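Local structure of mitomycin biosynthesis 6-O-methyltransferase (Streptomyces lavendulae, 3GWZ) at residues A[203-208]-A[268-273]; A[300-305]-A[363-368]; A[261-266]-A[290-295]; A[277-282]-A[306-311]. The protein transfers the methyl group of S-adenosyl-L-methionine to the 6-hydroxyl of demethylated mitomycins A and B, working as a homodimer in the biosynthesis of these anticancer quinones. All blocks are in the same frame, centred on the assembly; numbering follows the deposited sequence.

Contact 1: residues A[203-208]-A[268-273]; sequences AATAVD and GADVYL
Ala203 sets its methyl against CB of Asp270 and CG1 of Val271, a small residue where the two segments converge just before the strands begin. OD2 of Asp270 accepts from Ala204 N at 2.7 Å through its lone pair anti to the other oxygen. The next amide, of Thr205, reaches the same OD2 at 3.3 Å from above the carboxylate plane, so one oxygen holds two successive N-H groups, while OD1 forms a salt bridge with Lys298. In the other direction, OG1 of Thr205, placed by chi1 of 55° between its own N and carbonyl carbon, accepts the N-H of Asp270 at 3.0 Å. Threonine and aspartate thus exchange bonds between side chain and backbone where regular pairing starts. From here the strands run parallel, Thr205 O taking the N-H of Val271, Val207 N giving to Val271 O at 2.9 Å, and Val207 O receiving Leu273 N. The small methyl of Ala206 fits closely on CG1 of Val271 at 3.4 Å, tighter than usual van der Waals contact. On the other face, Val207 CB lies 3.7 Å from Tyr272 CD1. Its CG2 meets CB of Ala269. The tyrosine hydroxyl accepts the N-H of Ala269 and bonds to Pro266 O. The Asp208 side chain lies about 5 Å from bound S-adenosyl-L-homocysteine. Strands 205-209 and 271-275 are central parallel neighbours in the Rossmann-like methyltransferase sheet, flanked by strands 228-233 and 302-308; Asp208 and Leu273 both lie against helix 215-223, whereas Tyr272 touches Leu303 and Met297.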
# COMPACT_ATOMS: atom_id res chain seq x y z
N ALA A 203 -11.50 5.47 -37.59
CA ALA A 203 -12.81 5.33 -36.97
C ALA A 203 -13.23 6.58 -36.22
O ALA A 203 -12.42 7.20 -35.52
CB ALA A 203 -12.82 4.12 -36.02
N ALA A 204 -14.49 6.95 -36.38
CA ALA A 204 -15.06 8.03 -35.58
C ALA A 204 -15.76 7.49 -34.33
O ALA A 204 -15.75 8.14 -33.28
CB ALA A 204 -16.03 8.86 -36.42
N THR A 205 -16.35 6.30 -34.43
CA THR A 205 -17.07 5.71 -33.31
C THR A 205 -16.67 4.27 -33.07
O THR A 205 -16.44 3.51 -34.01
CB THR A 205 -18.59 5.72 -33.53
OG1 THR A 205 -18.88 5.07 -34.77
CG2 THR A 205 -19.14 7.16 -33.56
N ALA A 206 -16.62 3.89 -31.79
CA ALA A 206 -16.30 2.53 -31.38
C ALA A 206 -17.29 2.05 -30.32
O ALA A 206 -17.78 2.84 -29.50
CB ALA A 206 -14.89 2.47 -30.84
N VAL A 207 -17.60 0.76 -30.33
CA VAL A 207 -18.47 0.19 -29.31
C VAL A 207 -17.80 -1.04 -28.70
O VAL A 207 -17.40 -1.95 -29.43
CB VAL A 207 -19.83 -0.22 -29.89
CG1 VAL A 207 -20.63 -0.99 -28.86
CG2 VAL A 207 -20.61 1.01 -30.38
N ASP A 208 -17.64 -1.05 -27.38
CA ASP A 208 -17.08 -2.23 -26.72
C ASP A 208 -18.19 -3.05 -26.08
O ASP A 208 -18.83 -2.63 -25.11
CB ASP A 208 -16.04 -1.87 -25.65
CG ASP A 208 -15.20 -3.08 -25.23
OD1 ASP A 208 -15.45 -4.18 -25.74
OD2 ASP A 208 -14.28 -2.92 -24.39
N GLY A 268 -24.72 1.03 -36.08
CA GLY A 268 -24.01 1.96 -36.94
C GLY A 268 -22.69 2.55 -36.47
O GLY A 268 -22.33 3.65 -36.89
N ALA A 269 -21.94 1.84 -35.62
CA ALA A 269 -20.60 2.31 -35.26
C ALA A 269 -19.57 1.88 -36.29
O ALA A 269 -19.79 0.92 -37.02
CB ALA A 269 -20.21 1.81 -33.86
N ASP A 270 -18.44 2.56 -36.33
CA ASP A 270 -17.34 2.21 -37.23
C ASP A 270 -16.60 0.93 -36.80
O ASP A 270 -16.21 0.11 -37.63
CB ASP A 270 -16.34 3.36 -37.32
CG ASP A 270 -16.92 4.59 -38.00
OD1 ASP A 270 -17.78 4.42 -38.89
OD2 ASP A 270 -16.50 5.72 -37.66
N VAL A 271 -16.38 0.78 -35.50
CA VAL A 271 -15.67 -0.41 -35.03
C VAL A 271 -16.35 -0.98 -33.79
O VAL A 271 -16.70 -0.24 -32.86
CB VAL A 271 -14.17 -0.12 -34.79
CG1 VAL A 271 -13.99 0.99 -33.76
CG2 VAL A 271 -13.43 -1.39 -34.37
N TYR A 272 -16.56 -2.29 -33.80
CA TYR A 272 -17.08 -2.99 -32.64
C TYR A 272 -15.96 -3.83 -32.04
O TYR A 272 -15.16 -4.42 -32.77
CB TYR A 272 -18.27 -3.87 -33.02
CG TYR A 272 -19.47 -3.05 -33.43
CD1 TYR A 272 -20.46 -2.75 -32.52
CD2 TYR A 272 -19.59 -2.55 -34.73
CE1 TYR A 272 -21.55 -1.97 -32.88
CE2 TYR A 272 -20.68 -1.79 -35.10
CZ TYR A 272 -21.65 -1.50 -34.18
OH TYR A 272 -22.74 -0.73 -34.54
N LEU A 273 -15.89 -3.87 -30.72
CA LEU A 273 -14.86 -4.66 -30.05
C LEU A 273 -15.54 -5.63 -29.11
O LEU A 273 -16.53 -5.29 -28.46
CB LEU A 273 -13.90 -3.76 -29.28
CG LEU A 273 -13.03 -2.79 -30.09
CD1 LEU A 273 -13.84 -1.57 -30.48
CD2 LEU A 273 -11.82 -2.36 -29.28

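Contact 2: residues A[300-305]-A[363-368]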
# COMPACT_ATOMS: atom_id res chain seq x y z
N ASP A 300 -19.09 -0.77 -44.10
CA ASP A 300 -17.69 -0.39 -43.89
C ASP A 300 -17.23 -0.65 -42.45
O ASP A 300 -16.06 -0.46 -42.12
CB ASP A 300 -17.48 1.08 -44.27
CG ASP A 300 -18.63 1.98 -43.81
OD1 ASP A 300 -19.80 1.69 -44.13
OD2 ASP A 300 -18.36 3.01 -43.14
N SER A 301 -18.15 -1.08 -41.59
CA SER A 301 -17.82 -1.34 -40.20
C SER A 301 -16.84 -2.50 -40.05
O SER A 301 -16.76 -3.37 -40.92
CB SER A 301 -19.08 -1.63 -39.38
OG SER A 301 -19.84 -0.45 -39.21
N ARG A 302 -16.10 -2.51 -38.95
CA ARG A 302 -15.24 -3.63 -38.63
C ARG A 302 -15.55 -4.16 -37.23
O ARG A 302 -15.91 -3.40 -36.33
CB ARG A 302 -13.77 -3.24 -38.74
CG ARG A 302 -13.29 -2.99 -40.18
CD ARG A 302 -13.49 -4.23 -41.04
NE ARG A 302 -12.94 -4.08 -42.39
CZ ARG A 302 -13.66 -3.77 -43.46
NH1 ARG A 302 -14.97 -3.57 -43.36
NH2 ARG A 302 -13.06 -3.67 -44.64
N LEU A 303 -15.44 -5.48 -37.06
CA LEU A 303 -15.59 -6.10 -35.75
C LEU A 303 -14.25 -6.71 -35.37
O LEU A 303 -13.64 -7.42 -36.18
CB LEU A 303 -16.66 -7.19 -35.78
CG LEU A 303 -16.70 -8.15 -34.58
CD1 LEU A 303 -16.99 -7.40 -33.29
CD2 LEU A 303 -17.75 -9.23 -34.81
N LEU A 304 -13.79 -6.42 -34.15
CA LEU A 304 -12.58 -7.04 -33.63
C LEU A 304 -12.94 -8.04 -32.53
O LEU A 304 -13.28 -7.66 -31.42
CB LEU A 304 -11.62 -6.00 -33.05
CG LEU A 304 -11.25 -4.82 -33.94
CD1 LEU A 304 -10.20 -3.95 -33.25
CD2 LEU A 304 -10.75 -5.30 -35.30
N VAL A 305 -12.88 -9.32 -32.86
CA VAL A 305 -13.00 -10.34 -31.84
C VAL A 305 -11.61 -10.51 -31.22
O VAL A 305 -10.66 -10.88 -31.89
CB VAL A 305 -13.51 -11.67 -32.42
CG1 VAL A 305 -13.37 -12.77 -31.37
CG2 VAL A 305 -14.97 -11.53 -32.84
N ILE A 363 -6.05 -10.56 -32.26
CA ILE A 363 -7.12 -9.68 -32.71
C ILE A 363 -7.61 -10.21 -34.04
O ILE A 363 -6.85 -10.25 -35.00
CB ILE A 363 -6.61 -8.23 -32.91
CG1 ILE A 363 -6.13 -7.64 -31.59
CG2 ILE A 363 -7.71 -7.35 -33.51
CD1 ILE A 363 -5.19 -6.46 -31.75
N VAL A 364 -8.86 -10.64 -34.10
CA VAL A 364 -9.42 -11.10 -35.36
C VAL A 364 -10.29 -10.00 -35.95
O VAL A 364 -11.35 -9.68 -35.42
CB VAL A 364 -10.21 -12.40 -35.19
CG1 VAL A 364 -10.68 -12.92 -36.55
CG2 VAL A 364 -9.35 -13.45 -34.50
N GLU A 365 -9.83 -9.40 -37.05
CA GLU A 365 -10.57 -8.33 -37.70
C GLU A 365 -11.58 -8.91 -38.68
O GLU A 365 -11.22 -9.71 -39.55
CB GLU A 365 -9.64 -7.37 -38.43
CG GLU A 365 -10.39 -6.26 -39.17
CD GLU A 365 -9.47 -5.37 -39.99
OE1 GLU A 365 -8.53 -5.90 -40.61
OE2 GLU A 365 -9.69 -4.14 -40.01
N ILE A 366 -12.83 -8.48 -38.55
CA ILE A 366 -13.96 -9.11 -39.22
C ILE A 366 -14.85 -8.08 -39.92
O ILE A 366 -15.04 -6.96 -39.42
CB ILE A 366 -14.79 -9.93 -38.19
CG1 ILE A 366 -13.96 -11.10 -37.66
CG2 ILE A 366 -16.10 -10.41 -38.78
CD1 ILE A 366 -14.26 -11.45 -36.21
N ARG A 367 -15.38 -8.43 -41.08
CA ARG A 367 -16.30 -7.55 -41.80
C ARG A 367 -17.54 -8.32 -42.21
O ARG A 367 -17.57 -9.54 -42.11
CB ARG A 367 -15.63 -6.96 -43.04
CG ARG A 367 -15.19 -8.00 -44.06
CD ARG A 367 -14.69 -7.35 -45.35
NE ARG A 367 -14.27 -8.35 -46.32
CZ ARG A 367 -15.07 -8.87 -47.24
NH1 ARG A 367 -16.34 -8.49 -47.32
NH2 ARG A 367 -14.60 -9.78 -48.09
N ARG A 368 -18.56 -7.60 -42.66
CA ARG A 368 -19.77 -8.26 -43.14
C ARG A 368 -19.48 -8.98 -44.46
O ARG A 368 -18.71 -8.49 -45.28
CB ARG A 368 -20.91 -7.27 -43.31
CG ARG A 368 -21.55 -6.83 -42.00
CD ARG A 368 -22.54 -5.72 -42.24
NE ARG A 368 -23.59 -6.14 -43.17
CZ ARG A 368 -24.32 -5.30 -43.89
NH1 ARG A 368 -24.12 -3.99 -43.80
NH2 ARG A 368 -25.25 -5.78 -44.71
O HOH W 1 -18.38 -4.77 -42.59
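Val305 and Ile366 meet at the apolar centre, where CG2 of the valine and CD1 of the isoleucine are only 3.4 Å apart, closer than ordinary van der Waals packing. Ile366 also lays its CB near CB of Leu303, so branched side chains fill this face of the sheet. On the other face CD2 of Leu304 lies 3.9 Å from CB of Glu365, the aliphatic part of the glutamate serving as packing, and also touches CG2 of Ile363. Between the faces run the antiparallel backbone bonds: Leu303 and Ile366 form one hydrogen-bonded pair, with Leu303 N to Ile366 O at 2.8 Å, and Val305 and Val364 form another. Further out, Arg302 bends at chi2 (-59°), bringing its guanidinium over CB of Arg367, which sits against one face at 3.5 Å from NH1. That NH1 donates to Ser301 O at 3.0 Å within the guanidinium plane. Glu365 stays beyond salt-bridge range of Arg302 and pairs instead with Arg352, its OE2 bonding to Tyr198; Arg367 has its own salt bridge to Glu351. Beyond the last direct backbone pair of these segments, a water accepts from Arg368 N and lies 2.7 Å from Ser301 O, to which it probably donates. The antiparallel strand 361-368 beside the otherwise parallel run ending in 302-308 is the signature of the class I methyltransferase fold, whose Rossmann-like sheet has the order 3-2-1-4-5-7-6.

Contact 3: residues A[261-266]-A[290-295]; sequences FFETIP and LRRIAT. With SAH (S-adenosyl-L-homocysteine), chain G.
Arg292 NE is shared between Phe262 O and a water. Its one N-H is split between them: the branch to Phe262 O, at 3.0 Å, is weak, and the other goes to the water, 2.9 Å from NE at the edge of the guanidinium plane; that water gives a hydrogen to Phe261 O. Meanwhile the peptide carbonyl of Glu263 lies over one face of the guanidinium, so the loop backbone meets this group both at its edge and over one face. The long side chain gets there by leaving the helix with CG anti to its backbone N (chi1 -168°) and bending at chi3. Its aliphatic part is used as well: CG rests against CG1 of Ile265 at 3.6 Å, and the two side chains cross at a slant. Ile265 points toward the helix and also sets CD1 4.0 Å from CG1 of Ile293, an apolar contact that suits a buried isoleucine. At the start of the loop, Phe261 handles the cofactor. Its N-H donates to N1 of S-adenosyl-L-homocysteine at 3.0 Å, reading the adenine edge in a nearly straight bond (163°), and the adenine lies over one face of its ring, slightly tilted against it, with CG in the tight position between its N and carbonyl carbon (chi1 52°). Phe262 lies near N6 and meets Trp281 edge-to-face. The loop therefore joins the adenine pocket to helix 283-296. Ile289 of that helix packs on both phenylalanines, and Ile209 of strand 205-209 and Leu232 of strand 228-233 touch Phe261 and Ile265.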
# COMPACT_ATOMS: atom_id res chain seq x y z
N PHE A 261 -26.21 -7.94 -24.29
CA PHE A 261 -25.78 -8.10 -25.69
C PHE A 261 -26.54 -9.19 -26.46
O PHE A 261 -26.36 -9.35 -27.67
CB PHE A 261 -24.25 -8.22 -25.84
CG PHE A 261 -23.60 -9.27 -24.96
CD1 PHE A 261 -24.04 -10.58 -24.97
CD2 PHE A 261 -22.52 -8.94 -24.16
CE1 PHE A 261 -23.44 -11.55 -24.17
CE2 PHE A 261 -21.90 -9.91 -23.36
CZ PHE A 261 -22.37 -11.21 -23.36
N PHE A 262 -27.42 -9.92 -25.78
CA PHE A 262 -28.30 -10.86 -26.49
C PHE A 262 -29.52 -10.13 -27.04
O PHE A 262 -30.25 -10.67 -27.88
CB PHE A 262 -28.76 -11.99 -25.58
CG PHE A 262 -27.69 -13.00 -25.28
CD1 PHE A 262 -27.26 -13.88 -26.26
CD2 PHE A 262 -27.14 -13.07 -24.01
CE1 PHE A 262 -26.27 -14.82 -25.97
CE2 PHE A 262 -26.16 -14.00 -23.72
CZ PHE A 262 -25.72 -14.87 -24.70
N GLU A 263 -29.74 -8.91 -26.57
CA GLU A 263 -30.92 -8.14 -26.95
C GLU A 263 -30.55 -6.87 -27.69
O GLU A 263 -31.29 -6.41 -28.55
CB GLU A 263 -31.74 -7.79 -25.71
CG GLU A 263 -32.26 -9.00 -24.93
CD GLU A 263 -32.97 -10.03 -25.82
OE1 GLU A 263 -33.63 -9.63 -26.81
OE2 GLU A 263 -32.88 -11.23 -25.51
N THR A 264 -29.39 -6.30 -27.35
CA THR A 264 -29.03 -4.97 -27.84
C THR A 264 -27.57 -4.85 -28.28
O THR A 264 -26.66 -5.24 -27.54
CB THR A 264 -29.28 -3.92 -26.74
OG1 THR A 264 -30.63 -4.01 -26.29
CG2 THR A 264 -29.00 -2.52 -27.26
N ILE A 265 -27.37 -4.30 -29.47
CA ILE A 265 -26.06 -3.83 -29.90
C ILE A 265 -26.27 -2.49 -30.58
O ILE A 265 -27.02 -2.41 -31.55
CB ILE A 265 -25.41 -4.78 -30.93
CG1 ILE A 265 -25.21 -6.18 -30.35
CG2 ILE A 265 -24.08 -4.21 -31.40
CD1 ILE A 265 -24.11 -6.26 -29.31
N PRO A 266 -25.63 -1.42 -30.08
CA PRO A 266 -25.80 -0.09 -30.69
C PRO A 266 -25.52 -0.12 -32.18
O PRO A 266 -24.50 -0.65 -32.62
CB PRO A 266 -24.74 0.76 -29.98
CG PRO A 266 -24.55 0.09 -28.66
CD PRO A 266 -24.74 -1.38 -28.91
N LEU A 290 -23.21 -12.79 -32.47
CA LEU A 290 -22.60 -12.36 -33.72
C LEU A 290 -23.64 -11.84 -34.70
O LEU A 290 -23.41 -10.86 -35.42
CB LEU A 290 -21.83 -13.52 -34.35
CG LEU A 290 -20.56 -13.94 -33.62
CD1 LEU A 290 -19.92 -15.15 -34.30
CD2 LEU A 290 -19.58 -12.76 -33.55
N ARG A 291 -24.79 -12.51 -34.73
CA ARG A 291 -25.85 -12.12 -35.66
C ARG A 291 -26.39 -10.73 -35.30
O ARG A 291 -26.64 -9.92 -36.19
CB ARG A 291 -26.97 -13.17 -35.69
CG ARG A 291 -26.63 -14.38 -36.55
CD ARG A 291 -27.74 -15.43 -36.57
NE ARG A 291 -27.37 -16.58 -37.40
CZ ARG A 291 -28.02 -17.74 -37.43
NH1 ARG A 291 -29.10 -17.92 -36.67
NH2 ARG A 291 -27.60 -18.72 -38.21
N ARG A 292 -26.55 -10.46 -34.01
CA ARG A 292 -27.00 -9.13 -33.60
C ARG A 292 -25.94 -8.08 -33.91
O ARG A 292 -26.26 -6.94 -34.25
CB ARG A 292 -27.39 -9.10 -32.12
CG ARG A 292 -28.13 -7.81 -31.75
CD ARG A 292 -28.81 -7.89 -30.40
NE ARG A 292 -29.79 -8.97 -30.33
CZ ARG A 292 -31.05 -8.87 -30.76
NH1 ARG A 292 -31.48 -7.74 -31.31
NH2 ARG A 292 -31.88 -9.90 -30.64
N ILE A 293 -24.66 -8.44 -33.78
CA ILE A 293 -23.60 -7.51 -34.13
C ILE A 293 -23.62 -7.26 -35.63
O ILE A 293 -23.59 -6.12 -36.07
CB ILE A 293 -22.21 -8.04 -33.71
CG1 ILE A 293 -22.12 -8.13 -32.18
CG2 ILE A 293 -21.10 -7.15 -34.25
CD1 ILE A 293 -20.88 -8.87 -31.70
N ALA A 294 -23.69 -8.33 -36.41
CA ALA A 294 -23.73 -8.19 -37.87
C ALA A 294 -24.84 -7.23 -38.33
O ALA A 294 -24.63 -6.43 -39.24
CB ALA A 294 -23.91 -9.57 -38.52
N THR A 295 -26.00 -7.33 -37.69
CA THR A 295 -27.15 -6.49 -38.02
C THR A 295 -26.85 -5.01 -37.78
O THR A 295 -27.31 -4.14 -38.52
CB THR A 295 -28.38 -6.91 -37.20
OG1 THR A 295 -28.79 -8.22 -37.60
CG2 THR A 295 -29.54 -5.94 -37.41
N SAH G . -14.36 -7.33 -22.11
CA SAH G . -13.92 -7.32 -20.67
CB SAH G . -14.68 -8.33 -19.78
CG SAH G . -14.60 -9.81 -20.19
SD SAH G . -15.41 -10.87 -19.00
C SAH G . -12.44 -7.61 -20.60
O SAH G . -11.82 -7.35 -19.57
OXT SAH G . -11.84 -8.10 -21.57
C5' SAH G . -16.98 -11.08 -19.81
C4' SAH G . -17.98 -9.94 -19.55
O4' SAH G . -19.27 -10.17 -20.17
C3' SAH G . -18.29 -9.62 -18.09
O3' SAH G . -17.79 -8.30 -17.78
C2' SAH G . -19.81 -9.63 -17.96
O2' SAH G . -20.34 -8.55 -17.19
C1' SAH G . -20.26 -9.45 -19.39
N9 SAH G . -21.58 -10.04 -19.71
C8 SAH G . -21.99 -11.30 -19.44
N7 SAH G . -23.24 -11.50 -19.91
C5 SAH G . -23.64 -10.35 -20.51
C6 SAH G . -24.84 -9.89 -21.22
N6 SAH G . -25.88 -10.74 -21.37
N1 SAH G . -24.86 -8.61 -21.70
C2 SAH G . -23.81 -7.79 -21.53
N3 SAH G . -22.68 -8.15 -20.89
C4 SAH G . -22.54 -9.39 -20.38
O HOH W 2 -27.86 -10.97 -29.65

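Contact 4: residues A[277-282]-A[306-311]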
# COMPACT_ATOMS: atom_id res chain seq x y z
N VAL A 277 -15.18 -12.30 -24.39
CA VAL A 277 -16.60 -12.49 -24.17
C VAL A 277 -17.05 -13.78 -24.84
O VAL A 277 -17.65 -14.64 -24.19
CB VAL A 277 -17.44 -11.28 -24.66
CG1 VAL A 277 -18.93 -11.66 -24.79
CG2 VAL A 277 -17.27 -10.11 -23.71
N LEU A 278 -16.74 -13.93 -26.12
CA LEU A 278 -17.27 -15.07 -26.87
C LEU A 278 -16.82 -16.40 -26.29
O LEU A 278 -17.53 -17.38 -26.38
CB LEU A 278 -16.92 -14.98 -28.35
CG LEU A 278 -17.52 -13.75 -29.04
CD1 LEU A 278 -17.15 -13.74 -30.51
CD2 LEU A 278 -19.04 -13.72 -28.85
N HIS A 279 -15.64 -16.43 -25.67
CA HIS A 279 -15.16 -17.69 -25.11
C HIS A 279 -15.93 -18.13 -23.85
O HIS A 279 -15.74 -19.25 -23.36
CB HIS A 279 -13.64 -17.69 -24.92
CG HIS A 279 -13.15 -16.82 -23.81
ND1 HIS A 279 -11.82 -16.78 -23.44
CD2 HIS A 279 -13.80 -15.98 -22.97
CE1 HIS A 279 -11.67 -15.94 -22.43
NE2 HIS A 279 -12.85 -15.45 -22.12
N ASP A 280 -16.81 -17.27 -23.36
CA ASP A 280 -17.71 -17.63 -22.26
C ASP A 280 -18.91 -18.44 -22.73
O ASP A 280 -19.61 -19.02 -21.91
CB ASP A 280 -18.26 -16.40 -21.56
CG ASP A 280 -17.18 -15.57 -20.91
OD1 ASP A 280 -16.09 -16.11 -20.62
OD2 ASP A 280 -17.42 -14.37 -20.68
N TRP A 281 -19.15 -18.47 -24.05
CA TRP A 281 -20.44 -18.94 -24.58
C TRP A 281 -20.33 -20.14 -25.53
O TRP A 281 -19.34 -20.29 -26.24
CB TRP A 281 -21.16 -17.78 -25.28
CG TRP A 281 -21.37 -16.60 -24.36
CD1 TRP A 281 -20.62 -15.46 -24.29
CD2 TRP A 281 -22.38 -16.49 -23.34
NE1 TRP A 281 -21.11 -14.63 -23.29
CE2 TRP A 281 -22.18 -15.24 -22.70
CE3 TRP A 281 -23.42 -17.32 -22.91
CZ2 TRP A 281 -23.00 -14.81 -21.66
CZ3 TRP A 281 -24.23 -16.88 -21.89
CH2 TRP A 281 -24.02 -15.65 -21.27
N ASP A 282 -21.36 -20.99 -25.54
CA ASP A 282 -21.38 -22.11 -26.49
C ASP A 282 -21.68 -21.62 -27.90
O ASP A 282 -21.95 -20.43 -28.11
CB ASP A 282 -22.33 -23.24 -26.06
CG ASP A 282 -23.80 -22.83 -26.06
OD1 ASP A 282 -24.17 -21.86 -26.76
OD2 ASP A 282 -24.60 -23.48 -25.36
N ILE A 306 -11.50 -10.18 -29.94
CA ILE A 306 -10.21 -10.23 -29.26
C ILE A 306 -10.25 -11.33 -28.22
O ILE A 306 -10.92 -11.21 -27.19
CB ILE A 306 -9.88 -8.86 -28.63
CG1 ILE A 306 -9.93 -7.78 -29.72
CG2 ILE A 306 -8.52 -8.89 -27.95
CD1 ILE A 306 -9.91 -6.36 -29.20
N ASP A 307 -9.56 -12.43 -28.48
CA ASP A 307 -9.67 -13.56 -27.56
C ASP A 307 -8.47 -14.48 -27.63
O ASP A 307 -7.54 -14.27 -28.42
CB ASP A 307 -10.99 -14.33 -27.80
CG ASP A 307 -11.77 -14.56 -26.51
OD1 ASP A 307 -11.14 -14.80 -25.46
OD2 ASP A 307 -13.03 -14.49 -26.54
N ASN A 308 -8.47 -15.48 -26.76
CA ASN A 308 -7.43 -16.48 -26.74
C ASN A 308 -7.70 -17.44 -27.89
O ASN A 308 -8.78 -18.00 -27.99
CB ASN A 308 -7.43 -17.22 -25.39
CG ASN A 308 -7.34 -16.26 -24.21
OD1 ASN A 308 -6.56 -15.31 -24.22
ND2 ASN A 308 -8.15 -16.50 -23.18
N LEU A 309 -6.73 -17.61 -28.79
CA LEU A 309 -6.91 -18.54 -29.89
C LEU A 309 -6.09 -19.80 -29.70
O LEU A 309 -4.92 -19.74 -29.36
CB LEU A 309 -6.58 -17.90 -31.24
CG LEU A 309 -7.80 -17.36 -32.01
CD1 LEU A 309 -8.56 -16.38 -31.16
CD2 LEU A 309 -7.38 -16.73 -33.32
N ILE A 310 -6.73 -20.95 -29.92
CA ILE A 310 -6.06 -22.24 -29.86
C ILE A 310 -5.38 -22.53 -31.19
O ILE A 310 -6.04 -22.57 -32.23
CB ILE A 310 -7.08 -23.36 -29.63
CG1 ILE A 310 -7.79 -23.16 -28.28
CG2 ILE A 310 -6.41 -24.74 -29.73
CD1 ILE A 310 -6.85 -23.23 -27.11
N ASP A 311 -4.06 -22.71 -31.14
CA ASP A 311 -3.31 -23.09 -32.33
C ASP A 311 -2.87 -24.55 -32.22
O ASP A 311 -3.44 -25.33 -31.45
CB ASP A 311 -2.12 -22.16 -32.56
CG ASP A 311 -1.11 -22.20 -31.43
OD1 ASP A 311 -1.15 -23.14 -30.61
OD2 ASP A 311 -0.26 -21.28 -31.36
O HOH W 3 -14.49 -12.27 -27.33
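A buried polar contact joins the loop after strand 271-275 to the end of strand 302-308, at the edge of the catalytic pocket. Its pivot is the carboxylate of Asp307, which lies over one face of the His279 ring, the two planes 52° apart. OD1 is 2.9 Å from ND1 of His279, yet it stands above the ring and outside the line of any N-H, so the carboxylate packs on the ring face without a hydrogen bond to ND1. ND1 has its hydrogen bond instead with Glu333, and OD1 its own with His276 as well as with the backbone N of Asn308 at 3.0 Å, through the lone pair anti to OD2. OD2 is pointed at the short 3-10 turn: His279 N donates to it weakly at 3.4 Å, and a water 2.8 Å away gives it a hydrogen while accepting that of Val277 N. A small acidic side chain suits this spot, because its two oxygens can serve the turn and the strand together. A chi1 of 72° places the His279 ring against the Asp307 carboxylate, its CG between its own N and carbonyl carbon. Asn308 approaches in the plane of that ring, with ND2 3.6 Å from CE1, and gives its amide hydrogen to Glu333. Val277, Asp280 and Trp281 border S-adenosyl-L-homocysteine, while Ile310 packs on Arg93 of the second subunit. His279 is the inferred proton acceptor and Asn308 binds the substrate; Asp307 and Glu333 surround them, consistent with the general-base histidine of cation-independent COMT-type O-methyltransferases.

Overall arrangement
The four contacts lie in one methyltransferase domain: contacts 1, 2 and 4 use strands of its sheet, and contact 3 packs a loop and helix beside it. Contacts 1 and 2, with centres about 10 Å apart, are successive pairings across neighbouring strands, joined where Ala269 O meets Ser301 OG at 2.6 Å and Tyr272 O meets Leu304 N at 2.8 Å. Contact 3 sits against contact 1 through Tyr272 and Ile265, and against contact 2 through Leu303 and Ile293. Contacts 2 and 4 both use strand 302-308, Val305 packing on Leu278. Contacts 3 and 4, about 17 Å apart by centres, approach the cofactor together: Phe261 and Phe262 touch Trp281, so adenine binding and the His279 site are neighbours.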